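Local structure of transcription activator HlyU (Vibrio vulnificus, 3JTH) at residues L29-L32 with H33-L37. The protein probably activates transcription by binding DNA as a winged-helix regulator of the ArsR family, with the rtxA toxin gene as a likely target. Numbering follows the deposited sequence.
Sequences LCML and HNQEL
With CG of Gln35 set between its backbone N and carbonyl carbon (chi1 68°) and the chain extended beyond it, the amide folds back toward the helix end, where NE2 gives a weak, bent hydrogen bond to Met31 O (3.0 Å). Selenomethionine Met31 bends at both chi2 and chi3, so that its methyl CE meets Leu37 CD1 at 3.9 Å, the two side chains crossing at about a right angle. Leu37 CD1 also lies 3.7 Å from Met31 O, while Leu32 CD2 rests against Leu37 CB at 4.1 Å. The backbone reverses through a type II turn from Leu32 to Gln35, closed by a weak bond from Gln35 N to Leu32 O (3.3 Å). Two residues earlier, His33 N bonds to Cys30 O at 3.1 Å, approaching from well above the carbonyl plane; that oxygen also accepts a bond from His92 NE2, whose ring stacks on His33. Leu42 of helix 39-46 touches both Met31 and Leu37, and Leu37 pairs through its backbone with Tyr77. The turn thus links helix 23-31 to the short first strand of the sheet, as in the winged helix-turn-helix fold of ArsR-family regulators.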
loop_
_atom_site.group_PDB
_atom_site.type_symbol
_atom_site.label_atom_id
_atom_site.label_comp_id
_atom_site.label_asym_id
_atom_site.label_seq_id
_atom_site.Cartn_x
_atom_site.Cartn_y
_atom_site.Cartn_z
ATOM N N LEU A 29 4.299 -11.993 2.547
ATOM C CA LEU A 29 5.226 -11.193 1.762
ATOM C C LEU A 29 6.388 -10.702 2.630
ATOM O O LEU A 29 7.544 -10.727 2.204
ATOM C CB LEU A 29 4.485 -10.008 1.154
ATOM C CG LEU A 29 3.500 -10.387 0.039
ATOM C CD1 LEU A 29 2.621 -9.192 -0.296
ATOM C CD2 LEU A 29 4.275 -10.872 -1.176
ATOM N N CYS A 30 6.075 -10.261 3.847
ATOM C CA CYS A 30 7.092 -9.762 4.761
ATOM C C CYS A 30 8.092 -10.864 5.107
ATOM O O CYS A 30 9.298 -10.615 5.171
ATOM C CB CYS A 30 6.425 -9.227 6.034
ATOM S SG CYS A 30 5.192 -7.925 5.730
HETATM N N MSE A 31 7.587 -12.080 5.315
HETATM C CA MSE A 31 8.421 -13.226 5.652
HETATM C C MSE A 31 9.363 -13.609 4.528
HETATM O O MSE A 31 10.428 -14.189 4.775
HETATM C CB MSE A 31 7.550 -14.438 5.994
HETATM C CG MSE A 31 6.916 -14.386 7.367
HETATM SE SE MSE A 31 8.252 -14.201 8.758
HETATM C CE MSE A 31 9.134 -15.909 8.535
ATOM N N LEU A 32 8.965 -13.302 3.296
ATOM C CA LEU A 32 9.781 -13.637 2.132
ATOM C C LEU A 32 10.765 -12.538 1.801
ATOM O O LEU A 32 11.437 -12.597 0.777
ATOM C CB LEU A 32 8.898 -13.932 0.904
ATOM C CG LEU A 32 7.935 -15.103 1.138
ATOM C CD1 LEU A 32 7.091 -15.393 -0.096
ATOM C CD2 LEU A 32 8.757 -16.319 1.522
ATOM N N HIS A 33 10.837 -11.535 2.670
ATOM C CA HIS A 33 11.758 -10.425 2.476
ATOM C C HIS A 33 13.197 -10.943 2.465
ATOM O O HIS A 33 13.707 -11.425 3.479
ATOM C CB HIS A 33 11.588 -9.388 3.587
ATOM C CG HIS A 33 12.636 -8.319 3.577
ATOM N ND1 HIS A 33 12.885 -7.532 2.470
ATOM C CD2 HIS A 33 13.519 -7.922 4.525
ATOM C CE1 HIS A 33 13.874 -6.701 2.738
ATOM N NE2 HIS A 33 14.279 -6.917 3.980
ATOM N N ASN A 34 13.841 -10.841 1.308
ATOM C CA ASN A 34 15.216 -11.300 1.142
ATOM C C ASN A 34 15.481 -12.751 1.552
ATOM O O ASN A 34 16.531 -13.070 2.124
ATOM C CB ASN A 34 16.183 -10.370 1.883
ATOM C CG ASN A 34 16.654 -9.206 1.016
ATOM O OD1 ASN A 34 17.207 -8.240 1.527
ATOM N ND2 ASN A 34 16.445 -9.303 -0.296
ATOM N N GLN A 35 14.534 -13.638 1.258
ATOM C CA GLN A 35 14.743 -15.048 1.559
ATOM C C GLN A 35 13.703 -15.983 0.974
ATOM O O GLN A 35 12.595 -15.574 0.630
ATOM C CB GLN A 35 14.826 -15.280 3.064
ATOM C CG GLN A 35 13.547 -15.054 3.840
ATOM C CD GLN A 35 13.615 -15.713 5.197
ATOM O OE1 GLN A 35 14.689 -15.822 5.782
ATOM N NE2 GLN A 35 12.470 -16.147 5.711
ATOM N N GLU A 36 14.077 -17.253 0.884
ATOM C CA GLU A 36 13.198 -18.289 0.367
ATOM C C GLU A 36 12.736 -19.173 1.515
ATOM O O GLU A 36 13.529 -19.525 2.406
ATOM C CB GLU A 36 13.923 -19.169 -0.648
ATOM C CG GLU A 36 14.523 -18.461 -1.829
ATOM C CD GLU A 36 15.084 -19.454 -2.827
ATOM O OE1 GLU A 36 15.436 -20.573 -2.398
ATOM O OE2 GLU A 36 15.177 -19.121 -4.028
ATOM N N LEU A 37 11.460 -19.538 1.489
ATOM C CA LEU A 37 10.899 -20.402 2.523
ATOM C C LEU A 37 9.978 -21.456 1.917
ATOM O O LEU A 37 9.315 -21.221 0.896
ATOM C CB LEU A 37 10.105 -19.584 3.540
ATOM C CG LEU A 37 10.807 -18.496 4.350
ATOM C CD1 LEU A 37 9.767 -17.799 5.219
ATOM C CD2 LEU A 37 11.919 -19.107 5.192
#